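Local coordinates for protein N2b-titin isoform (Homo sapiens, PDB 1YA5) that probably anchors titin's amino-terminal end in the muscle Z-disc, through a tandem of two immunoglobulin I-set domains that assembles with telethonin, at residues P35-F40 against L80-G85; F106-Q111 against Q124-G129; T173-A178 against T186-L191. One frame throughout, in Å; residues are numbered along the deposited sequence.

Contact 1 (P35-F40 against L80-G85)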
loop_
_atom_site.group_PDB
_atom_site.type_symbol
_atom_site.label_atom_id
_atom_site.label_comp_id
_atom_site.label_asym_id
_atom_site.label_seq_id
_atom_site.Cartn_x
_atom_site.Cartn_y
_atom_site.Cartn_z
ATOM N N PRO A 35 -3.861 -26.421 20.906
ATOM C CA PRO A 35 -2.960 -25.636 21.735
ATOM C C PRO A 35 -3.690 -24.655 22.622
ATOM O O PRO A 35 -4.847 -24.345 22.387
ATOM C CB PRO A 35 -2.089 -24.906 20.716
ATOM C CG PRO A 35 -2.234 -25.725 19.463
ATOM C CD PRO A 35 -3.640 -26.196 19.471
ATOM N N GLU A 36 -3.006 -24.194 23.658
ATOM C CA GLU A 36 -3.480 -23.095 24.466
ATOM C C GLU A 36 -2.894 -21.870 23.817
ATOM O O GLU A 36 -1.720 -21.846 23.481
ATOM C CB GLU A 36 -2.946 -23.239 25.889
ATOM C CG GLU A 36 -3.294 -22.084 26.807
ATOM C CD GLU A 36 -2.561 -22.167 28.140
ATOM O OE1 GLU A 36 -2.961 -23.000 28.987
ATOM O OE2 GLU A 36 -1.579 -21.409 28.337
ATOM N N VAL A 37 -3.712 -20.852 23.611
ATOM C CA VAL A 37 -3.247 -19.699 22.880
ATOM C C VAL A 37 -3.398 -18.434 23.689
ATOM O O VAL A 37 -4.242 -18.333 24.564
ATOM C CB VAL A 37 -3.976 -19.561 21.564
ATOM C CG1 VAL A 37 -3.753 -20.792 20.733
ATOM C CG2 VAL A 37 -5.454 -19.354 21.805
ATOM N N SER A 38 -2.568 -17.456 23.384
ATOM C CA SER A 38 -2.631 -16.194 24.077
ATOM C C SER A 38 -1.984 -15.116 23.223
ATOM O O SER A 38 -1.040 -15.370 22.497
ATOM C CB SER A 38 -1.932 -16.319 25.418
ATOM O OG SER A 38 -0.950 -17.338 25.368
ATOM N N TRP A 39 -2.515 -13.908 23.315
ATOM C CA TRP A 39 -2.130 -12.817 22.429
ATOM C C TRP A 39 -1.364 -11.797 23.250
ATOM O O TRP A 39 -1.683 -11.587 24.417
ATOM C CB TRP A 39 -3.385 -12.157 21.878
ATOM C CG TRP A 39 -4.124 -12.927 20.840
ATOM C CD1 TRP A 39 -5.136 -13.831 21.043
ATOM C CD2 TRP A 39 -3.954 -12.833 19.430
ATOM N NE1 TRP A 39 -5.594 -14.310 19.839
ATOM C CE2 TRP A 39 -4.884 -13.710 18.833
ATOM C CE3 TRP A 39 -3.106 -12.087 18.605
ATOM C CZ2 TRP A 39 -4.981 -13.867 17.453
ATOM C CZ3 TRP A 39 -3.210 -12.239 17.238
ATOM C CH2 TRP A 39 -4.134 -13.134 16.676
ATOM N N PHE A 40 -0.369 -11.165 22.643
ATOM C CA PHE A 40 0.474 -10.175 23.312
ATOM C C PHE A 40 0.660 -8.937 22.447
ATOM O O PHE A 40 0.740 -9.021 21.216
ATOM C CB PHE A 40 1.868 -10.717 23.542
ATOM C CG PHE A 40 1.930 -11.846 24.492
ATOM C CD1 PHE A 40 1.696 -13.141 24.059
ATOM C CD2 PHE A 40 2.264 -11.627 25.817
ATOM C CE1 PHE A 40 1.768 -14.188 24.930
ATOM C CE2 PHE A 40 2.329 -12.674 26.696
ATOM C CZ PHE A 40 2.087 -13.957 26.252
ATOM N N LEU A 80 1.070 -13.945 18.742
ATOM C CA LEU A 80 0.182 -15.000 19.143
ATOM C C LEU A 80 1.086 -16.137 19.584
ATOM O O LEU A 80 1.953 -16.556 18.825
ATOM C CB LEU A 80 -0.623 -15.456 17.934
ATOM C CG LEU A 80 -2.073 -15.914 18.077
ATOM C CD1 LEU A 80 -2.551 -16.480 16.760
ATOM C CD2 LEU A 80 -2.286 -16.903 19.209
ATOM N N LYS A 81 0.907 -16.625 20.798
ATOM C CA LYS A 81 1.627 -17.805 21.260
ATOM C C LYS A 81 0.689 -18.990 21.376
ATOM O O LYS A 81 -0.464 -18.842 21.773
ATOM C CB LYS A 81 2.310 -17.555 22.596
ATOM C CG LYS A 81 3.225 -18.657 23.040
ATOM C CD LYS A 81 3.946 -18.252 24.318
ATOM C CE LYS A 81 4.879 -19.329 24.825
ATOM N NZ LYS A 81 5.434 -19.009 26.188
ATOM N N ALA A 82 1.193 -20.161 20.989
ATOM C CA ALA A 82 0.454 -21.418 21.094
ATOM C C ALA A 82 1.326 -22.507 21.713
ATOM O O ALA A 82 2.410 -22.809 21.202
ATOM C CB ALA A 82 -0.019 -21.855 19.741
ATOM N N THR A 83 0.859 -23.095 22.809
ATOM C CA THR A 83 1.617 -24.163 23.452
ATOM C C THR A 83 0.727 -25.378 23.663
ATOM O O THR A 83 -0.464 -25.252 23.941
ATOM C CB THR A 83 2.177 -23.716 24.797
ATOM O OG1 THR A 83 1.109 -23.696 25.733
ATOM C CG2 THR A 83 2.696 -22.302 24.719
ATOM N N ASN A 84 1.304 -26.557 23.514
ATOM C CA ASN A 84 0.730 -27.753 24.103
ATOM C C ASN A 84 1.842 -28.648 24.629
ATOM O O ASN A 84 2.987 -28.190 24.773
ATOM C CB ASN A 84 -0.224 -28.473 23.143
ATOM C CG ASN A 84 0.490 -29.130 22.000
ATOM O OD1 ASN A 84 1.716 -29.216 21.998
ATOM N ND2 ASN A 84 -0.268 -29.609 21.017
ATOM N N GLY A 85 1.518 -29.899 24.948
ATOM C CA GLY A 85 2.507 -30.803 25.522
ATOM C C GLY A 85 3.697 -31.028 24.604
ATOM O O GLY A 85 4.836 -31.136 25.052
#

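Contact 2 (F106-Q111 against Q124-G129)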
loop_
_atom_site.group_PDB
_atom_site.type_symbol
_atom_site.label_atom_id
_atom_site.label_comp_id
_atom_site.label_asym_id
_atom_site.label_seq_id
_atom_site.Cartn_x
_atom_site.Cartn_y
_atom_site.Cartn_z
ATOM N N PHE A 106 -11.092 22.606 -3.192
ATOM C CA PHE A 106 -12.012 23.723 -3.343
ATOM C C PHE A 106 -13.351 23.194 -3.845
ATOM O O PHE A 106 -13.554 23.006 -5.048
ATOM C CB PHE A 106 -11.440 24.774 -4.288
ATOM C CG PHE A 106 -10.438 25.674 -3.642
ATOM C CD1 PHE A 106 -9.132 25.251 -3.434
ATOM C CD2 PHE A 106 -10.796 26.932 -3.225
ATOM C CE1 PHE A 106 -8.198 26.074 -2.837
ATOM C CE2 PHE A 106 -9.864 27.764 -2.605
ATOM C CZ PHE A 106 -8.562 27.330 -2.417
ATOM N N VAL A 107 -14.247 22.921 -2.906
ATOM C CA VAL A 107 -15.628 22.590 -3.248
ATOM C C VAL A 107 -16.243 23.720 -4.046
ATOM O O VAL A 107 -16.933 23.486 -5.038
ATOM C CB VAL A 107 -16.476 22.327 -1.993
ATOM C CG1 VAL A 107 -17.880 22.798 -2.196
ATOM C CG2 VAL A 107 -16.470 20.875 -1.671
ATOM N N GLN A 108 -15.982 24.947 -3.617
ATOM C CA GLN A 108 -16.395 26.120 -4.358
ATOM C C GLN A 108 -15.141 26.903 -4.704
ATOM O O GLN A 108 -14.408 27.332 -3.825
ATOM C CB GLN A 108 -17.339 26.969 -3.493
ATOM C CG GLN A 108 -17.707 28.358 -4.037
ATOM C CD GLN A 108 -18.914 28.980 -3.323
ATOM O OE1 GLN A 108 -18.770 29.962 -2.590
ATOM N NE2 GLN A 108 -20.105 28.407 -3.540
ATOM N N ARG A 109 -14.879 27.087 -5.987
ATOM C CA ARG A 109 -13.738 27.884 -6.378
ATOM C C ARG A 109 -14.173 29.331 -6.577
ATOM O O ARG A 109 -15.346 29.604 -6.871
ATOM C CB ARG A 109 -13.070 27.289 -7.621
ATOM C CG ARG A 109 -13.722 25.973 -8.048
ATOM C CD ARG A 109 -12.716 24.850 -8.250
ATOM N NE ARG A 109 -12.340 24.730 -9.651
ATOM C CZ ARG A 109 -12.053 23.588 -10.265
ATOM N NH1 ARG A 109 -12.107 22.436 -9.621
ATOM N NH2 ARG A 109 -11.708 23.603 -11.542
ATOM N N LEU A 110 -13.225 30.244 -6.367
ATOM C CA LEU A 110 -13.416 31.676 -6.564
ATOM C C LEU A 110 -14.031 31.891 -7.935
ATOM O O LEU A 110 -13.707 31.168 -8.867
ATOM C CB LEU A 110 -12.050 32.349 -6.542
ATOM C CG LEU A 110 -11.779 33.651 -5.807
ATOM C CD1 LEU A 110 -12.274 33.570 -4.390
ATOM C CD2 LEU A 110 -10.273 33.904 -5.802
ATOM N N GLN A 111 -14.901 32.885 -8.076
ATOM C CA GLN A 111 -15.471 33.174 -9.379
ATOM C C GLN A 111 -15.171 34.589 -9.825
ATOM O O GLN A 111 -15.036 35.504 -9.006
ATOM C CB GLN A 111 -16.968 32.864 -9.413
ATOM C CG GLN A 111 -17.256 31.372 -9.300
ATOM C CD GLN A 111 -18.728 31.032 -9.478
ATOM O OE1 GLN A 111 -19.603 31.680 -8.893
ATOM N NE2 GLN A 111 -19.010 30.004 -10.281
ATOM N N GLN A 124 -15.828 34.471 -2.351
ATOM C CA GLN A 124 -15.849 33.291 -1.510
ATOM C C GLN A 124 -15.468 31.963 -2.150
ATOM O O GLN A 124 -15.573 31.765 -3.360
ATOM C CB GLN A 124 -17.196 33.161 -0.853
ATOM C CG GLN A 124 -17.908 34.452 -0.769
ATOM C CD GLN A 124 -19.229 34.277 -0.093
ATOM O OE1 GLN A 124 -20.173 33.752 -0.690
ATOM N NE2 GLN A 124 -19.310 34.685 1.173
ATOM N N VAL A 125 -15.056 31.043 -1.290
ATOM C CA VAL A 125 -14.610 29.728 -1.690
ATOM C C VAL A 125 -15.020 28.781 -0.584
ATOM O O VAL A 125 -15.154 29.200 0.570
ATOM C CB VAL A 125 -13.093 29.693 -1.794
ATOM C CG1 VAL A 125 -12.629 30.824 -2.645
ATOM C CG2 VAL A 125 -12.477 29.797 -0.432
ATOM N N ARG A 126 -15.237 27.516 -0.930
ATOM C CA ARG A 126 -15.443 26.493 0.078
ATOM C C ARG A 126 -14.369 25.437 -0.047
ATOM O O ARG A 126 -14.250 24.792 -1.094
ATOM C CB ARG A 126 -16.814 25.851 -0.081
ATOM C CG ARG A 126 -17.949 26.743 0.319
ATOM C CD ARG A 126 -19.281 26.208 -0.175
ATOM N NE ARG A 126 -20.381 26.610 0.704
ATOM C CZ ARG A 126 -20.589 26.105 1.923
ATOM N NH1 ARG A 126 -19.772 25.178 2.417
ATOM N NH2 ARG A 126 -21.615 26.524 2.651
ATOM N N VAL A 127 -13.616 25.243 1.038
ATOM C CA VAL A 127 -12.418 24.399 1.056
ATOM C C VAL A 127 -12.473 23.279 2.098
ATOM O O VAL A 127 -12.826 23.504 3.248
ATOM C CB VAL A 127 -11.189 25.264 1.361
ATOM C CG1 VAL A 127 -9.897 24.465 1.203
ATOM C CG2 VAL A 127 -11.190 26.444 0.459
ATOM N N THR A 128 -12.096 22.076 1.695
ATOM C CA THR A 128 -12.057 20.942 2.601
ATOM C C THR A 128 -10.631 20.436 2.666
ATOM O O THR A 128 -9.848 20.689 1.766
ATOM C CB THR A 128 -12.935 19.788 2.070
ATOM O OG1 THR A 128 -12.473 19.399 0.770
ATOM C CG2 THR A 128 -14.359 20.220 1.908
ATOM N N GLY A 129 -10.314 19.688 3.720
ATOM C CA GLY A 129 -8.998 19.104 3.904
ATOM C C GLY A 129 -8.785 18.618 5.324
ATOM O O GLY A 129 -9.272 19.200 6.280
#

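Contact 3 (T173-A178 against T186-L191)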
loop_
_atom_site.group_PDB
_atom_site.type_symbol
_atom_site.label_atom_id
_atom_site.label_comp_id
_atom_site.label_asym_id
_atom_site.label_seq_id
_atom_site.Cartn_x
_atom_site.Cartn_y
_atom_site.Cartn_z
ATOM N N THR A 173 -6.204 40.048 -10.269
ATOM C CA THR A 173 -6.253 38.617 -10.164
ATOM C C THR A 173 -6.183 38.230 -8.692
ATOM O O THR A 173 -5.168 38.477 -8.002
ATOM C CB THR A 173 -5.142 37.975 -10.982
ATOM O OG1 THR A 173 -5.282 38.386 -12.352
ATOM C CG2 THR A 173 -5.239 36.432 -10.910
ATOM N N TYR A 174 -7.298 37.658 -8.232
ATOM C CA TYR A 174 -7.458 37.197 -6.869
ATOM C C TYR A 174 -7.193 35.686 -6.758
ATOM O O TYR A 174 -7.622 34.894 -7.604
ATOM C CB TYR A 174 -8.843 37.582 -6.339
ATOM C CG TYR A 174 -8.944 39.039 -5.888
ATOM C CD1 TYR A 174 -9.223 40.057 -6.793
ATOM C CD2 TYR A 174 -8.749 39.392 -4.565
ATOM C CE1 TYR A 174 -9.304 41.385 -6.390
ATOM C CE2 TYR A 174 -8.835 40.720 -4.157
ATOM C CZ TYR A 174 -9.115 41.702 -5.079
ATOM O OH TYR A 174 -9.190 43.013 -4.680
ATOM N N SER A 175 -6.456 35.321 -5.708
ATOM C CA SER A 175 -5.997 33.958 -5.466
ATOM C C SER A 175 -6.377 33.513 -4.074
ATOM O O SER A 175 -6.188 34.254 -3.117
ATOM C CB SER A 175 -4.475 33.907 -5.549
ATOM O OG SER A 175 -4.041 33.730 -6.881
ATOM N N VAL A 176 -6.917 32.303 -3.959
ATOM C CA VAL A 176 -6.962 31.617 -2.669
ATOM C C VAL A 176 -6.090 30.375 -2.716
ATOM O O VAL A 176 -6.142 29.560 -3.644
ATOM C CB VAL A 176 -8.384 31.275 -2.202
ATOM C CG1 VAL A 176 -8.406 31.066 -0.697
ATOM C CG2 VAL A 176 -9.335 32.368 -2.561
ATOM N N ASN A 177 -5.243 30.271 -1.712
ATOM C CA ASN A 177 -4.362 29.148 -1.575
ATOM C C ASN A 177 -4.763 28.427 -0.311
ATOM O O ASN A 177 -4.779 29.027 0.754
ATOM C CB ASN A 177 -2.942 29.672 -1.424
ATOM C CG ASN A 177 -1.888 28.608 -1.672
ATOM O OD1 ASN A 177 -2.175 27.486 -2.127
ATOM N ND2 ASN A 177 -0.637 28.964 -1.380
ATOM N N ALA A 178 -5.106 27.149 -0.427
ATOM C CA ALA A 178 -5.314 26.308 0.754
ATOM C C ALA A 178 -4.179 25.307 0.894
ATOM O O ALA A 178 -3.870 24.601 -0.040
ATOM C CB ALA A 178 -6.638 25.577 0.644
ATOM N N THR A 186 -4.815 25.780 -5.162
ATOM C CA THR A 186 -5.018 27.205 -5.316
ATOM C C THR A 186 -6.049 27.570 -6.373
ATOM O O THR A 186 -6.034 27.027 -7.463
ATOM C CB THR A 186 -3.668 27.967 -5.474
ATOM O OG1 THR A 186 -3.867 29.173 -6.226
ATOM C CG2 THR A 186 -2.679 27.118 -6.196
ATOM N N SER A 187 -6.952 28.486 -6.034
ATOM C CA SER A 187 -7.954 28.958 -6.996
ATOM C C SER A 187 -7.825 30.449 -7.315
ATOM O O SER A 187 -7.739 31.282 -6.410
ATOM C CB SER A 187 -9.370 28.678 -6.482
ATOM O OG SER A 187 -10.317 29.401 -7.236
ATOM N N THR A 188 -7.827 30.779 -8.601
ATOM C CA THR A 188 -7.723 32.173 -9.021
ATOM C C THR A 188 -8.851 32.580 -9.939
ATOM O O THR A 188 -9.339 31.776 -10.723
ATOM C CB THR A 188 -6.401 32.471 -9.735
ATOM O OG1 THR A 188 -6.542 32.143 -11.112
ATOM C CG2 THR A 188 -5.286 31.621 -9.185
ATOM N N ALA A 189 -9.241 33.849 -9.835
ATOM C CA ALA A 189 -10.323 34.437 -10.632
ATOM C C ALA A 189 -10.111 35.927 -10.717
ATOM O O ALA A 189 -9.416 36.499 -9.891
ATOM C CB ALA A 189 -11.665 34.158 -10.004
ATOM N N GLU A 190 -10.710 36.556 -11.718
ATOM C CA GLU A 190 -10.467 37.974 -11.982
ATOM C C GLU A 190 -11.578 38.869 -11.421
ATOM O O GLU A 190 -12.772 38.565 -11.540
ATOM C CB GLU A 190 -10.262 38.206 -13.478
ATOM C CG GLU A 190 -8.973 38.958 -13.811
ATOM C CD GLU A 190 -8.033 38.166 -14.728
ATOM O OE1 GLU A 190 -8.065 38.374 -15.976
ATOM O OE2 GLU A 190 -7.255 37.337 -14.193
ATOM N N LEU A 191 -11.174 39.951 -10.773
ATOM C CA LEU A 191 -12.125 40.953 -10.322
ATOM C C LEU A 191 -11.865 42.313 -10.970
ATOM O O LEU A 191 -10.767 42.874 -10.880
ATOM C CB LEU A 191 -12.096 41.107 -8.806
ATOM C CG LEU A 191 -12.925 42.312 -8.357
ATOM C CD1 LEU A 191 -14.414 42.000 -8.493
ATOM C CD2 LEU A 191 -12.584 42.723 -6.940
#

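Contact 1 (P35-F40 against L80-G85)
Residues E36 to F40 run antiparallel to L80 to N84, the two strand axes approaching to 4.7 Å at 160°, and the backbones of E36 with T83 and of S38 with K81 each exchange a pair of hydrogen bonds. One of the four joins K81 N to S38 O at 2.9 Å. The non-hydrogen-bonded pair V37 with A82 lies between these rungs and W39 with L80 just beyond the second; their side chains share the inward face, W39, L80 and A82 being buried. L80 comes over the face of the W39 indole: its CG stands 3.5 Å from the centroid of the six-membered ring, a CH-pi contact only 9° off the ring normal, and CD1 lies 3.6 Å from W39 CZ2. Its other methyl, CD2, turns back along the strand to V37 CB at 3.9 Å. Farther on, A82 CB fills the angle between V37 CG1 and P35 CB, 3.8 Å from the latter. The other face of the sheet carries E36, S38, K81 and T83. Here F40 has CG anti to its carbonyl carbon (chi1 -66°), which brings the ring obliquely against K81, with CE1 4.1 Å from K81 CB. N84, at the strand end, gives its ND2 to P33 O and Q4 O. W39 is the core tryptophan of strand C in the immunoglobulin fold, and L80, packed against A27 of strand B, sits where many such domains place a disulphide cysteine of strand F. The chemistry implies a division of labour: four backbone bonds hold the strands, while apolar and CH-pi contacts, chiefly L80 on the indole, join the inward face.

Contact 2 (F106-Q111 against Q124-G129)
V107 and Q108 both face R126 in a classic beta bulge, placed where the first strand of the second immunoglobulin domain (102-106) leaves its partner, strand 121-130, and the chain turns a corner toward strand 113-115. Beyond the bulge Q108 pairs with R126 through two backbone bonds: Q108 N donates to R126 O at 3.1 Å and R126 N to Q108 O at 3.0 Å. Before it, F106 pairs with V127 and drops its ring into the core. Having CG anti to the carbonyl carbon (chi1 -80°), that ring lies alongside V127, whose CG2 sits over one face, 3.9 Å from the centroid and 23° off the normal. V125 comes to the ring's edge, its CB 3.8 Å from F106 CE2. Farther along the loop L110 reaches back across V125, the methyl L110 CD1 packing on V125 CG1. On the outer side the stems of Q108 and R126 touch, CB to CB at 3.6 Å, while the amide and guanidinium planes stand almost at right angles, 88° apart. The guanidinium goes on to D157, with which R126 NH1 makes a salt bridge. R109 leads away from strand 124-129 and pairs through NH2 with E42 of the telethonin chain, and F106 N is bonded to Y51 of that chain. The bulge thus divides the chemistry: its hydrogen bonds bind the corner to the sheet, F106 and L110 both pack on V125 in the apolar core, and the charged R109 is left turned toward the partner protein.

Contact 3 (T173-A178 against T186-L191)
T173 and E190 meet by their polar ends on the outer face of the hairpin: T173 OG1 donates to E190 OE2 at 2.9 Å, arriving from above the carboxylate plane, 53° out of it. E190 is bent at chi2 (121°), and that bend carries its carboxylate back across the strand to the threonine. On the same face S175 lies against T188, with OG 3.4 Å from T188 CG2; the hydroxyl of T188 is hydrogen-bonded to that of T50 of the telethonin chain. The inner face is mostly apolar, S187 excepted. Y174 and L191 slant across each other, the CD2 methyl of L191 3.6 Å from Y174 CE1 and L191 CB at 3.7 Å from Y174 CD1, a contact oblique to the ring. The phenol oxygen is bonded to D170 O four residues earlier, the tyrosine corner familiar from immunoglobulin domains, which fixes the ring's outer end while the leucine packs along one side. Beneath these side chains the backbone is regular: Y174 with A189 and V176 with S187 each make two hydrogen bonds, among them V176 N to S187 O at 2.8 Å. Between them T188 CA approaches Y174 O at 3.1 Å as a CA-H...O contact. The two strands, 172-180 and 183-193, are the F and G strands of the second domain, running at 167° to one another. Strand 134-139 continues the sheet beyond 172-180, and V176 packs on V125 of strand 121-130 across the sandwich. On the other side of the hairpin, T186, S187 and T188 pair antiparallel with a telethonin strand, which carries the sheet on into that chain.

The three contacts follow one another along the chain and divide between two immunoglobulin domains. Contact 1 joins strands 36-41 and 76-84 of the first; its centre lies 55 Å from that of contact 2 and 62 Å from that of contact 3, on the opposite side of the chain's centre. Contacts 2 and 3 share the second domain, their centres only 10 Å apart, one in each sheet of the sandwich. They touch where L110 N makes a weak hydrogen bond to S187 OG and where V127 meets A178. Telethonin touches both, through R109 and F106 at the corner and by a beta ladder along T186 to T188 of the hairpin.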